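Local coordinates for heme utilization carrier protein (Escherichia coli O157:H7, PDB 6U9J) that probably carries heme in the cytosol during heme uptake and use, and may take part in anaerobic heme degradation, at residues T25-V30 against L120-G126; H79-F84 against H95-E99; M114-I119 against K131-R136. One frame throughout, in Å; residues are numbered along the deposited sequence.

Interaction 1. Residues T25-V30 against L120-G126; sequences TLLEVV and LFFNKEG
The first turn of helix 26-31 packs on the end of strand 114-122 and the type I beta turn Asn123-Gly126 that follows it, a helix-on-sheet contact in the ChuX/HutX fold. Over the short segments, helix 26-30 and strand 120-122 run at 133° with axes 10.4 Å apart, and the closest CA pair is Leu27-Gly126 at 5.0 Å. Gly126 N hydrogen-bonds to Asn123 O (3.0 Å) to close the turn. Gly126 has phi/psi 81/14, and an ideal CB would lie 3.0 Å from Thr25 CB, so glycine suits this spot. Thr25 is the N-cap: with chi1 p, its OG1 accepts from Glu28 N at 3.1 Å. Leu27 N, a first-turn amide without an acceptor inside the helix, donates instead to Gly126 O at 3.0 Å. Beside this polar joint the packing is apolar. Phe122 (chi1 m) turns one ring face to Leu27 (chi1 t, chi2 p), while Leu26 CG and Val30 CG2 meet the ring edge. Leu120 CD2 approaches Leu26 CD2 at 4.0 Å and Val30 CG2 at 4.1 Å, and Val30 reaches on to Ala105 and Ile107 of strand 103-111. Leu27 CD1 sits 3.9 Å from the Phe122 ring centroid, 10° off the normal, a CH-pi contact.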
ATOM      1  N   THR A  25      19.238  -5.444   9.830  1.00 37.05           N
ATOM      2  CA  THR A  25      18.345  -4.862   8.839  1.00 32.94           C
ATOM      3  C   THR A  25      18.127  -5.808   7.664  1.00 28.43           C
ATOM      4  O   THR A  25      18.974  -6.645   7.346  1.00 31.39           O
ATOM      5  CB  THR A  25      18.892  -3.531   8.317  1.00 28.92           C
ATOM      6  OG1 THR A  25      20.031  -3.769   7.474  1.00 26.84           O
ATOM      7  CG2 THR A  25      19.310  -2.643   9.483  1.00 35.80           C
ATOM      8  N   LEU A  26      16.975  -5.643   7.006  1.00 27.17           N
ATOM      9  CA  LEU A  26      16.705  -6.410   5.794  1.00 24.10           C
ATOM     10  C   LEU A  26      17.767  -6.164   4.729  1.00 25.31           C
ATOM     11  O   LEU A  26      18.145  -7.087   3.997  1.00 22.28           O
ATOM     12  CB  LEU A  26      15.317  -6.079   5.255  1.00 21.74           C
ATOM     13  CG  LEU A  26      14.878  -6.774   3.970  1.00 24.10           C
ATOM     14  CD1 LEU A  26      14.757  -8.283   4.195  1.00 27.81           C
ATOM     15  CD2 LEU A  26      13.549  -6.196   3.495  1.00 22.80           C
ATOM     16  N   LEU A  27      18.259  -4.927   4.615  1.00 22.55           N
ATOM     17  CA  LEU A  27      19.306  -4.666   3.628  1.00 24.85           C
ATOM     18  C   LEU A  27      20.553  -5.502   3.899  1.00 23.48           C
ATOM     19  O   LEU A  27      21.140  -6.070   2.971  1.00 24.05           O
ATOM     20  CB  LEU A  27      19.662  -3.178   3.596  1.00 24.96           C
ATOM     21  CG  LEU A  27      20.776  -2.808   2.609  1.00 22.97           C
ATOM     22  CD1 LEU A  27      20.432  -3.254   1.186  1.00 24.35           C
ATOM     23  CD2 LEU A  27      21.037  -1.313   2.651  1.00 26.70           C
ATOM     24  N   GLU A  28      20.985  -5.580   5.158  1.00 27.85           N
ATOM     25  CA  GLU A  28      22.177  -6.371   5.449  1.00 28.26           C
ATOM     26  C   GLU A  28      21.959  -7.846   5.129  1.00 30.21           C
ATOM     27  O   GLU A  28      22.872  -8.511   4.634  1.00 26.72           O
ATOM     28  CB  GLU A  28      22.601  -6.190   6.906  1.00 37.19           C
ATOM     29  CG  GLU A  28      24.031  -6.649   7.163  1.00 40.88           C
ATOM     30  CD  GLU A  28      25.056  -5.786   6.442  1.00 51.81           C
ATOM     31  OE1 GLU A  28      26.087  -6.333   5.988  1.00 52.07           O
ATOM     32  OE2 GLU A  28      24.827  -4.562   6.319  1.00 43.96           O
ATOM     33  N   VAL A  29      20.756  -8.367   5.377  1.00 23.96           N
ATOM     34  CA  VAL A  29      20.447  -9.740   4.972  1.00 24.12           C
ATOM     35  C   VAL A  29      20.539  -9.878   3.457  1.00 25.32           C
ATOM     36  O   VAL A  29      21.152 -10.813   2.933  1.00 24.91           O
ATOM     37  CB  VAL A  29      19.058 -10.151   5.482  1.00 23.43           C
ATOM     38  CG1 VAL A  29      18.638 -11.506   4.886  1.00 24.51           C
ATOM     39  CG2 VAL A  29      19.044 -10.185   6.999  1.00 31.36           C
ATOM     40  N   VAL A  30      19.929  -8.940   2.730  1.00 22.01           N
ATOM     41  CA  VAL A  30      19.905  -9.049   1.276  1.00 22.76           C
ATOM     42  C   VAL A  30      21.317  -9.012   0.704  1.00 22.80           C
ATOM     43  O   VAL A  30      21.624  -9.713  -0.266  1.00 24.00           O
ATOM     44  CB  VAL A  30      19.008  -7.944   0.685  1.00 18.87           C
ATOM     45  CG1 VAL A  30      19.282  -7.775  -0.794  1.00 22.44           C
ATOM     46  CG2 VAL A  30      17.540  -8.308   0.918  1.00 20.40           C
ATOM     47  N   LEU A 120      13.582  -4.850  -4.525  1.00 16.04           N
ATOM     48  CA  LEU A 120      13.299  -4.252  -3.227  1.00 18.15           C
ATOM     49  C   LEU A 120      13.837  -2.834  -3.220  1.00 21.56           C
ATOM     50  O   LEU A 120      14.994  -2.603  -3.589  1.00 19.61           O
ATOM     51  CB  LEU A 120      13.932  -5.044  -2.083  1.00 19.53           C
ATOM     52  CG  LEU A 120      13.063  -6.111  -1.426  1.00 25.33           C
ATOM     53  CD1 LEU A 120      12.495  -7.044  -2.480  1.00 27.93           C
ATOM     54  CD2 LEU A 120      13.890  -6.884  -0.415  1.00 26.72           C
ATOM     55  N   PHE A 121      13.004  -1.896  -2.788  1.00 16.95           N
ATOM     56  CA  PHE A 121      13.402  -0.507  -2.610  1.00 16.06           C
ATOM     57  C   PHE A 121      13.556  -0.263  -1.119  1.00 18.24           C
ATOM     58  O   PHE A 121      12.624  -0.524  -0.354  1.00 19.95           O
ATOM     59  CB  PHE A 121      12.361   0.451  -3.198  1.00 19.27           C
ATOM     60  CG  PHE A 121      12.127   0.277  -4.678  1.00 15.06           C
ATOM     61  CD1 PHE A 121      11.300  -0.741  -5.153  1.00 16.51           C
ATOM     62  CD2 PHE A 121      12.716   1.134  -5.598  1.00 18.08           C
ATOM     63  CE1 PHE A 121      11.077  -0.907  -6.506  1.00 17.61           C
ATOM     64  CE2 PHE A 121      12.497   0.986  -6.945  1.00 17.95           C
ATOM     65  CZ  PHE A 121      11.679  -0.039  -7.414  1.00 19.43           C
ATOM     66  N   PHE A 122      14.722   0.223  -0.706  1.00 17.07           N
ATOM     67  CA  PHE A 122      15.046   0.396   0.708  1.00 18.76           C
ATOM     68  C   PHE A 122      15.057   1.861   1.127  1.00 19.72           C
ATOM     69  O   PHE A 122      15.514   2.733   0.377  1.00 22.01           O
ATOM     70  CB  PHE A 122      16.424  -0.184   1.029  1.00 17.85           C
ATOM     71  CG  PHE A 122      16.504  -1.662   0.892  1.00 19.97           C
ATOM     72  CD1 PHE A 122      16.843  -2.233  -0.321  1.00 18.06           C
ATOM     73  CD2 PHE A 122      16.230  -2.472   1.971  1.00 22.01           C
ATOM     74  CE1 PHE A 122      16.921  -3.612  -0.456  1.00 21.61           C
ATOM     75  CE2 PHE A 122      16.303  -3.851   1.851  1.00 23.20           C
ATOM     76  CZ  PHE A 122      16.649  -4.417   0.629  1.00 23.62           C
ATOM     77  N   ASN A 123      14.619   2.111   2.361  1.00 21.33           N
ATOM     78  CA  ASN A 123      14.761   3.430   2.962  1.00 20.38           C
ATOM     79  C   ASN A 123      16.102   3.515   3.693  1.00 22.58           C
ATOM     80  O   ASN A 123      16.899   2.574   3.699  1.00 24.99           O
ATOM     81  CB  ASN A 123      13.576   3.741   3.885  1.00 24.57           C
ATOM     82  CG  ASN A 123      13.446   2.765   5.045  1.00 27.70           C
ATOM     83  OD1 ASN A 123      14.428   2.230   5.551  1.00 27.70           O
ATOM     84  ND2 ASN A 123      12.211   2.536   5.475  1.00 36.26           N
ATOM     85  N   LYS A 124      16.362   4.659   4.323  1.00 29.41           N
ATOM     86  CA  LYS A 124      17.654   4.864   4.963  1.00 26.61           C
ATOM     87  C   LYS A 124      17.848   4.023   6.217  1.00 31.96           C
ATOM     88  O   LYS A 124      18.983   3.916   6.691  1.00 37.14           O
ATOM     89  CB  LYS A 124      17.838   6.342   5.306  1.00 29.62           C
ATOM     90  CG  LYS A 124      16.961   6.832   6.443  1.00 29.56           C
ATOM     91  CD  LYS A 124      16.918   8.359   6.467  1.00 34.89           C
ATOM     92  CE  LYS A 124      16.486   8.887   7.824  1.00 36.19           C
ATOM     93  NZ  LYS A 124      15.107   8.459   8.189  1.00 36.62           N
ATOM     94  N   GLU A 125      16.788   3.441   6.775  1.00 26.25           N
ATOM     95  CA  GLU A 125      16.932   2.524   7.897  1.00 25.78           C
ATOM     96  C   GLU A 125      17.233   1.104   7.443  1.00 32.20           C
ATOM     97  O   GLU A 125      17.380   0.217   8.290  1.00 30.98           O
ATOM     98  CB  GLU A 125      15.664   2.518   8.758  1.00 29.70           C
ATOM     99  CG  GLU A 125      15.057   3.902   9.005  1.00 39.77           C
ATOM    100  CD  GLU A 125      15.765   4.681  10.104  1.00 67.03           C
ATOM    101  OE1 GLU A 125      15.227   5.727  10.530  1.00 68.09           O
ATOM    102  OE2 GLU A 125      16.851   4.249  10.549  1.00 66.66           O
ATOM    103  N   GLY A 126      17.308   0.866   6.135  1.00 23.46           N
ATOM    104  CA  GLY A 126      17.584  -0.468   5.637  1.00 26.45           C
ATOM    105  C   GLY A 126      16.398  -1.398   5.587  1.00 26.62           C
ATOM    106  O   GLY A 126      16.585  -2.613   5.453  1.00 22.64           O
TER

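Interaction 2. Residues H79-F84 against H95-E99; sequences HRHGYF and HIKAE
Phe84 and Ile96 form an antiparallel hydrogen-bonded pair, CA atoms 5.0 Å apart: Phe84 N to Ile96 O 2.8 Å, Ile96 N to Phe84 O 2.9 Å. Their side chains share one sheet face, CB to CB 4.4 Å. Phe84 takes chi1 t and meets Trp48 and Phe44 edge-to-face; Ile96 is m,t, and the lone methyl of Ala98, CB, lies 4.0 Å from Phe84 CB. The Tyr83 ring (chi1 m) reaches the neighbours of Ile96, CE1 3.6 Å from Lys97 CG and CD1 4.0 Å from His95 CB. Lys97, centre of an inverse gamma turn, has an extended side chain (m,t,t,t) whose NZ hydrogen-bonds to Ala64 O of the second subunit. His79 (chi1 m) gives NE2 to Asp45, while a water links its ND1 (2.9 Å) to OE1 (2.8 Å) of Glu99 (m,m); another joins Gly82 O (2.7 Å) to Glu99 N (2.9 Å). Gly82, at phi/psi 88/-12, fits the type I' turn linking strands 77-80 and 83-86. The contact itself belongs to the beta hairpin 83-86/92-96, whose edge continues into the second subunit.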
ATOM      1  N   HIS A  79       8.789  13.206 -11.497  1.00 21.21           N
ATOM      2  CA  HIS A  79       9.251  13.809 -10.255  1.00 17.98           C
ATOM      3  C   HIS A  79       8.737  15.242 -10.140  1.00 21.57           C
ATOM      4  O   HIS A  79       8.803  16.006 -11.107  1.00 25.23           O
ATOM      5  CB  HIS A  79      10.778  13.800 -10.180  1.00 18.27           C
ATOM      6  CG  HIS A  79      11.375  12.425 -10.108  1.00 20.53           C
ATOM      7  ND1 HIS A  79      11.581  11.769  -8.919  1.00 22.40           N
ATOM      8  CD2 HIS A  79      11.850  11.614 -11.081  1.00 22.07           C
ATOM      9  CE1 HIS A  79      12.134  10.589  -9.161  1.00 22.29           C
ATOM     10  NE2 HIS A  79      12.299  10.468 -10.464  1.00 20.83           N
ATOM     11  N   ARG A  80       8.247  15.605  -8.954  1.00 20.31           N
ATOM     12  CA  ARG A  80       7.811  16.982  -8.683  1.00 21.01           C
ATOM     13  C   ARG A  80       7.867  17.222  -7.181  1.00 25.45           C
ATOM     14  O   ARG A  80       7.220  16.501  -6.413  1.00 27.91           O
ATOM     15  CB  ARG A  80       6.401  17.213  -9.225  1.00 20.60           C
ATOM     16  CG  ARG A  80       6.013  18.692  -9.389  1.00 22.97           C
ATOM     17  CD  ARG A  80       4.514  18.802  -9.640  1.00 33.55           C
ATOM     18  NE  ARG A  80       4.033  20.172  -9.495  1.00 41.48           N
ATOM     19  CZ  ARG A  80       3.870  21.013 -10.508  1.00 33.41           C
ATOM     20  NH1 ARG A  80       4.144  20.618 -11.744  1.00 30.64           N
ATOM     21  NH2 ARG A  80       3.423  22.247 -10.280  1.00 28.96           N
ATOM     22  N   HIS A  81       8.656  18.217  -6.758  1.00 28.51           N
ATOM     23  CA  HIS A  81       8.713  18.644  -5.357  1.00 31.52           C
ATOM     24  C   HIS A  81       9.047  17.498  -4.406  1.00 34.70           C
ATOM     25  O   HIS A  81       8.498  17.399  -3.305  1.00 30.21           O
ATOM     26  CB  HIS A  81       7.401  19.304  -4.931  1.00 37.27           C
ATOM     27  CG  HIS A  81       7.169  20.640  -5.557  1.00 38.70           C
ATOM     28  ND1 HIS A  81       8.138  21.618  -5.596  1.00 49.16           N
ATOM     29  CD2 HIS A  81       6.077  21.165  -6.162  1.00 38.44           C
ATOM     30  CE1 HIS A  81       7.657  22.685  -6.208  1.00 52.89           C
ATOM     31  NE2 HIS A  81       6.409  22.436  -6.560  1.00 51.82           N
ATOM     32  N   GLY A  82       9.963  16.629  -4.826  1.00 25.12           N
ATOM     33  CA  GLY A  82      10.416  15.544  -3.984  1.00 28.09           C
ATOM     34  C   GLY A  82       9.610  14.266  -4.077  1.00 26.43           C
ATOM     35  O   GLY A  82      10.058  13.235  -3.557  1.00 34.88           O
ATOM     36  N   TYR A  83       8.442  14.290  -4.707  1.00 23.06           N
ATOM     37  CA  TYR A  83       7.657  13.077  -4.907  1.00 23.00           C
ATOM     38  C   TYR A  83       7.886  12.526  -6.305  1.00 22.87           C
ATOM     39  O   TYR A  83       8.070  13.273  -7.270  1.00 23.58           O
ATOM     40  CB  TYR A  83       6.160  13.357  -4.737  1.00 28.02           C
ATOM     41  CG  TYR A  83       5.673  13.464  -3.313  1.00 34.14           C
ATOM     42  CD1 TYR A  83       5.652  12.358  -2.477  1.00 39.81           C
ATOM     43  CD2 TYR A  83       5.218  14.675  -2.811  1.00 37.10           C
ATOM     44  CE1 TYR A  83       5.193  12.460  -1.173  1.00 43.35           C
ATOM     45  CE2 TYR A  83       4.762  14.787  -1.514  1.00 42.33           C
ATOM     46  CZ  TYR A  83       4.752  13.676  -0.700  1.00 44.51           C
ATOM     47  OH  TYR A  83       4.298  13.784   0.594  1.00 52.49           O
ATOM     48  N   PHE A  84       7.841  11.203  -6.417  1.00 18.59           N
ATOM     49  CA  PHE A  84       7.676  10.547  -7.703  1.00 16.78           C
ATOM     50  C   PHE A  84       6.196  10.203  -7.851  1.00 23.50           C
ATOM     51  O   PHE A  84       5.661   9.379  -7.100  1.00 19.94           O
ATOM     52  CB  PHE A  84       8.564   9.311  -7.789  1.00 18.68           C
ATOM     53  CG  PHE A  84       8.550   8.653  -9.120  1.00 19.24           C
ATOM     54  CD1 PHE A  84       9.083   9.274 -10.235  1.00 21.93           C
ATOM     55  CD2 PHE A  84       8.027   7.365  -9.259  1.00 20.87           C
ATOM     56  CE1 PHE A  84       9.080   8.642 -11.471  1.00 21.56           C
ATOM     57  CE2 PHE A  84       8.023   6.732 -10.488  1.00 19.49           C
ATOM     58  CZ  PHE A  84       8.554   7.350 -11.592  1.00 19.93           C
ATOM     59  N   HIS A  95       2.071   7.971  -5.049  1.00 23.42           N
ATOM     60  CA  HIS A  95       3.327   8.705  -5.038  1.00 23.10           C
ATOM     61  C   HIS A  95       4.333   8.016  -4.133  1.00 25.03           C
ATOM     62  O   HIS A  95       3.969   7.381  -3.140  1.00 28.45           O
ATOM     63  CB  HIS A  95       3.131  10.153  -4.572  1.00 27.10           C
ATOM     64  CG  HIS A  95       1.770  10.695  -4.862  1.00 41.24           C
ATOM     65  ND1 HIS A  95       1.422  11.243  -6.078  1.00 42.63           N
ATOM     66  CD2 HIS A  95       0.653  10.727  -4.100  1.00 41.79           C
ATOM     67  CE1 HIS A  95       0.154  11.612  -6.043  1.00 40.29           C
ATOM     68  NE2 HIS A  95      -0.335  11.305  -4.856  1.00 43.56           N
ATOM     69  N   ILE A  96       5.606   8.170  -4.486  1.00 19.21           N
ATOM     70  CA  ILE A  96       6.717   7.565  -3.760  0.88 21.50           C
ATOM     71  C   ILE A  96       7.702   8.671  -3.400  1.00 21.29           C
ATOM     72  O   ILE A  96       8.056   9.488  -4.249  1.00 21.23           O
ATOM     73  CB  ILE A  96       7.434   6.478  -4.583  0.88 21.25           C
ATOM     74  CG1 ILE A  96       6.475   5.329  -4.903  0.88 24.64           C
ATOM     75  CG2 ILE A  96       8.646   5.941  -3.817  0.88 20.57           C
ATOM     76  CD1 ILE A  96       6.967   4.447  -6.032  0.88 25.33           C
ATOM     77  N   LYS A  97       8.142   8.679  -2.144  1.00 21.29           N
ATOM     78  CA  LYS A  97       9.215   9.603  -1.754  1.00 21.31           C
ATOM     79  C   LYS A  97      10.528   8.973  -2.217  1.00 19.69           C
ATOM     80  O   LYS A  97      11.300   8.401  -1.443  1.00 22.82           O
ATOM     81  CB  LYS A  97       9.196   9.866  -0.254  1.00 22.33           C
ATOM     82  CG  LYS A  97       7.969  10.623   0.214  1.00 25.82           C
ATOM     83  CD  LYS A  97       7.964  10.815   1.721  1.00 25.21           C
ATOM     84  CE  LYS A  97       6.641  11.422   2.166  1.00 29.99           C
ATOM     85  NZ  LYS A  97       6.486  11.393   3.650  1.00 38.15           N
ATOM     86  N   ALA A  98      10.778   9.077  -3.524  1.00 21.52           N
ATOM     87  CA  ALA A  98      11.888   8.348  -4.133  1.00 20.87           C
ATOM     88  C   ALA A  98      13.252   8.844  -3.675  1.00 21.74           C
ATOM     89  O   ALA A  98      14.221   8.086  -3.732  1.00 21.02           O
ATOM     90  CB  ALA A  98      11.802   8.425  -5.654  1.00 19.11           C
ATOM     91  N   GLU A  99      13.371  10.101  -3.236  1.00 19.54           N
ATOM     92  CA  GLU A  99      14.658  10.509  -2.693  1.00 18.02           C
ATOM     93  C   GLU A  99      14.930   9.932  -1.320  1.00 21.45           C
ATOM     94  O   GLU A  99      16.064  10.041  -0.829  1.00 24.31           O
ATOM     95  CB  GLU A  99      14.738  12.035  -2.617  1.00 20.41           C
ATOM     96  CG  GLU A  99      14.260  12.707  -3.875  1.00 27.78           C
ATOM     97  CD  GLU A  99      15.020  12.260  -5.102  1.00 30.68           C
ATOM     98  OE1 GLU A  99      14.388  12.135  -6.172  1.00 37.15           O
ATOM     99  OE2 GLU A  99      16.250  12.052  -5.002  1.00 33.82           O
TER
HETATM  100  O   HOH W   1      11.594  12.029  -6.045  1.00 30.45           O
HETATM  101  O   HOH W   2      11.528  11.805  -1.874  1.00 21.83           O

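Interaction 3. Residues M114-I119 against K131-R136; sequences MDTASI and KIFLGR. With PO4 (phosphate ion), chain E.
This is the backbone pairing of a beta hairpin, strands 114-122 and 128-133, at the middle of the six-stranded antiparallel sheet. The short segments run at 147°, axes 4.7 Å apart at closest. Ile119 and Ile132 are a hydrogen-bonded pair, CA-CA 5.1 Å, with Ile119 N to Ile132 O 2.8 Å and Ile132 N to Ile119 O 2.9 Å; Ser118 and Phe133 follow as a non-hydrogen-bonded pair, Ser118 CA to Phe133 CA 4.5 Å. Leu134 N to Ala117 O, 3.1 Å, is the next rung, beyond which the chains diverge. The beta-branched isoleucines, both m,t, suit extended strands and lie on one face of the sheet, where Ile119 meets Val47 and Val51 of helix 44-51. On the isoleucine side, Ala117 CB touches Leu134 CD1 at 3.7 Å, and both residues pack on Phe150 of helix 144-157. On the other face the small Ser118 lets the Phe133 ring (chi1 m) lie close, CB to CE2 3.7 Å. A phosphate, probably from the crystallisation liquor, receives weak hydrogen bonds from Arg136 N. Across the widened gap the long Arg136 side chain (m,t,t) returns to the partner strand: Met114 CE lies over one guanidinium face, and NH1 donates to Asp115 O at 2.8 Å.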
ATOM      1  N   MET A 114       9.514 -22.162  -4.342  1.00 22.56           N
ATOM      2  CA  MET A 114       9.090 -21.421  -5.517  1.00 24.64           C
ATOM      3  C   MET A 114      10.237 -20.513  -5.959  1.00 24.01           C
ATOM      4  O   MET A 114      10.739 -19.723  -5.156  1.00 30.33           O
ATOM      5  CB  MET A 114       7.853 -20.598  -5.171  1.00 28.99           C
ATOM      6  CG  MET A 114       6.881 -20.342  -6.277  1.00 39.03           C
ATOM      7  SD  MET A 114       5.300 -20.016  -5.479  1.00 38.18           S
ATOM      8  CE  MET A 114       5.787 -18.752  -4.305  1.00 34.17           C
ATOM      9  N   ASP A 115      10.656 -20.624  -7.223  1.00 20.90           N
ATOM     10  CA  ASP A 115      11.551 -19.610  -7.779  1.00 20.62           C
ATOM     11  C   ASP A 115      10.871 -18.248  -7.705  1.00 24.57           C
ATOM     12  O   ASP A 115       9.697 -18.114  -8.060  1.00 21.12           O
ATOM     13  CB  ASP A 115      11.899 -19.916  -9.241  1.00 23.01           C
ATOM     14  CG  ASP A 115      13.077 -20.876  -9.406  1.00 26.23           C
ATOM     15  OD1 ASP A 115      13.608 -21.386  -8.397  1.00 25.85           O
ATOM     16  OD2 ASP A 115      13.461 -21.105 -10.576  1.00 25.15           O
ATOM     17  N   THR A 116      11.609 -17.235  -7.247  1.00 17.92           N
ATOM     18  CA  THR A 116      11.100 -15.866  -7.161  0.77 18.55           C
ATOM     19  C   THR A 116      12.155 -14.899  -7.660  1.00 19.59           C
ATOM     20  O   THR A 116      13.355 -15.154  -7.554  1.00 21.50           O
ATOM     21  CB  THR A 116      10.738 -15.430  -5.735  0.77 23.39           C
ATOM     22  OG1 THR A 116      11.938 -15.276  -4.968  0.77 26.41           O
ATOM     23  CG2 THR A 116       9.774 -16.411  -5.057  0.77 18.30           C
ATOM     24  N   ALA A 117      11.700 -13.761  -8.175  1.00 18.75           N
ATOM     25  CA  ALA A 117      12.596 -12.715  -8.635  1.00 17.97           C
ATOM     26  C   ALA A 117      11.949 -11.404  -8.239  1.00 18.10           C
ATOM     27  O   ALA A 117      10.788 -11.172  -8.581  1.00 19.75           O
ATOM     28  CB  ALA A 117      12.812 -12.766 -10.149  1.00 19.44           C
ATOM     29  N   SER A 118      12.666 -10.600  -7.468  1.00 15.36           N
ATOM     30  CA  SER A 118      12.057  -9.421  -6.875  1.00 17.29           C
ATOM     31  C   SER A 118      12.995  -8.228  -6.937  1.00 15.44           C
ATOM     32  O   SER A 118      14.218  -8.361  -7.040  1.00 16.23           O
ATOM     33  CB  SER A 118      11.672  -9.679  -5.410  1.00 20.37           C
ATOM     34  OG  SER A 118      12.810  -9.960  -4.625  1.00 27.24           O
ATOM     35  N   ILE A 119      12.388  -7.042  -6.872  1.00 15.22           N
ATOM     36  CA  ILE A 119      13.096  -5.776  -6.715  1.00 17.10           C
ATOM     37  C   ILE A 119      12.637  -5.157  -5.406  1.00 18.79           C
ATOM     38  O   ILE A 119      11.436  -4.984  -5.198  1.00 18.67           O
ATOM     39  CB  ILE A 119      12.818  -4.837  -7.890  1.00 16.52           C
ATOM     40  CG1 ILE A 119      13.231  -5.509  -9.188  1.00 18.70           C
ATOM     41  CG2 ILE A 119      13.524  -3.474  -7.706  1.00 16.90           C
ATOM     42  CD1 ILE A 119      12.734  -4.809 -10.412  1.00 21.11           C
ATOM     43  N   LYS A 131       8.073  -3.242  -2.839  1.00 18.29           N
ATOM     44  CA  LYS A 131       8.587  -4.435  -3.499  1.00 17.35           C
ATOM     45  C   LYS A 131       7.875  -4.623  -4.829  1.00 17.89           C
ATOM     46  O   LYS A 131       6.681  -4.339  -4.948  1.00 20.51           O
ATOM     47  CB  LYS A 131       8.387  -5.701  -2.632  1.00 16.90           C
ATOM     48  CG  LYS A 131       9.102  -5.663  -1.285  1.00 21.03           C
ATOM     49  CD  LYS A 131       9.019  -7.009  -0.573  1.00 23.81           C
ATOM     50  CE  LYS A 131       9.673  -6.956   0.796  1.00 27.52           C
ATOM     51  NZ  LYS A 131       9.712  -8.327   1.411  1.00 29.56           N
ATOM     52  N   ILE A 132       8.606  -5.087  -5.836  1.00 17.13           N
ATOM     53  CA  ILE A 132       8.020  -5.522  -7.101  1.00 16.31           C
ATOM     54  C   ILE A 132       8.447  -6.958  -7.343  1.00 17.91           C
ATOM     55  O   ILE A 132       9.640  -7.267  -7.266  1.00 20.84           O
ATOM     56  CB  ILE A 132       8.451  -4.634  -8.278  1.00 17.83           C
ATOM     57  CG1 ILE A 132       8.018  -3.183  -8.045  1.00 18.54           C
ATOM     58  CG2 ILE A 132       7.848  -5.150  -9.581  1.00 22.11           C
ATOM     59  CD1 ILE A 132       8.620  -2.229  -9.056  1.00 22.01           C
ATOM     60  N   PHE A 133       7.482  -7.828  -7.644  1.00 16.67           N
ATOM     61  CA  PHE A 133       7.731  -9.236  -7.928  1.00 17.55           C
ATOM     62  C   PHE A 133       7.386  -9.547  -9.376  1.00 18.23           C
ATOM     63  O   PHE A 133       6.394  -9.048  -9.901  1.00 19.72           O
ATOM     64  CB  PHE A 133       6.889 -10.138  -7.016  1.00 19.52           C
ATOM     65  CG  PHE A 133       7.306 -10.100  -5.587  1.00 22.67           C
ATOM     66  CD1 PHE A 133       6.775  -9.157  -4.721  1.00 22.42           C
ATOM     67  CD2 PHE A 133       8.222 -11.025  -5.095  1.00 23.85           C
ATOM     68  CE1 PHE A 133       7.163  -9.122  -3.389  1.00 27.00           C
ATOM     69  CE2 PHE A 133       8.614 -10.998  -3.761  1.00 29.98           C
ATOM     70  CZ  PHE A 133       8.086 -10.045  -2.910  1.00 27.11           C
ATOM     71  N   LEU A 134       8.162 -10.428 -10.006  1.00 16.56           N
ATOM     72  CA  LEU A 134       7.854 -10.795 -11.381  1.00 20.60           C
ATOM     73  C   LEU A 134       6.546 -11.567 -11.456  1.00 25.84           C
ATOM     74  O   LEU A 134       6.139 -12.235 -10.502  1.00 24.59           O
ATOM     75  CB  LEU A 134       8.966 -11.645 -11.978  1.00 22.11           C
ATOM     76  CG  LEU A 134      10.238 -10.930 -12.380  1.00 21.49           C
ATOM     77  CD1 LEU A 134      11.056 -11.827 -13.303  1.00 23.33           C
ATOM     78  CD2 LEU A 134       9.937  -9.611 -13.058  1.00 26.31           C
ATOM     79  N   GLY A 135       5.892 -11.474 -12.624  1.00 30.49           N
ATOM     80  CA  GLY A 135       4.615 -12.131 -12.834  1.00 28.71           C
ATOM     81  C   GLY A 135       4.732 -13.626 -13.089  1.00 30.97           C
ATOM     82  O   GLY A 135       5.807 -14.186 -13.295  1.00 31.69           O
ATOM     83  N   ARG A 136       3.578 -14.284 -13.075  1.00 25.82           N
ATOM     84  CA  ARG A 136       3.521 -15.736 -13.170  1.00 31.07           C
ATOM     85  C   ARG A 136       2.453 -16.153 -14.168  1.00 37.19           C
ATOM     86  O   ARG A 136       1.587 -15.361 -14.555  1.00 35.05           O
ATOM     87  CB  ARG A 136       3.247 -16.373 -11.805  1.00 22.89           C
ATOM     88  CG  ARG A 136       4.396 -16.192 -10.820  1.00 31.59           C
ATOM     89  CD  ARG A 136       4.150 -16.886  -9.499  1.00 34.14           C
ATOM     90  NE  ARG A 136       5.204 -16.555  -8.550  1.00 36.91           N
ATOM     91  CZ  ARG A 136       6.301 -17.283  -8.361  1.00 28.06           C
ATOM     92  NH1 ARG A 136       7.215 -16.882  -7.483  1.00 29.19           N
ATOM     93  NH2 ARG A 136       6.492 -18.403  -9.055  1.00 26.27           N
TER
HETATM   94  P   PO4 E 201       0.852 -11.808 -12.087  1.00 89.38           P
HETATM   95  O1  PO4 E 201       1.376 -10.394 -11.897  1.00 41.42           O
HETATM   96  O2  PO4 E 201      -0.601 -11.869 -11.671  1.00 77.20           O
HETATM   97  O3  PO4 E 201       0.983 -12.208 -13.541  1.00 57.34           O
HETATM   98  O4  PO4 E 201       1.640 -12.779 -11.239  1.00 50.51           O

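How the interactions relate
Strand 114-122 unites interactions 1 and 3: its start pairs with 131-136 and its end, with the turn beyond, receives helix 26-31. Their centres are about 17 Å apart on opposite sides of the chain's centre, yet they touch, Phe121 CE1 to Ile132 CD1 at 3.8 Å and Leu120 CD1 to Lys131 CG at 3.9 Å. Interaction 2 belongs to the separate three-stranded sheet, about 19 Å from interaction 1 and about 24 Å from interaction 3 between centres, touching neither. Along the chain it is nested within the loop closed by interaction 1 and precedes interaction 3, while interactions 1 and 3 cross. Helix 26-31 is thus tied to the six-stranded sheet; interaction 2 carries its sheet into the second subunit, which also touches Asn123 of interaction 1.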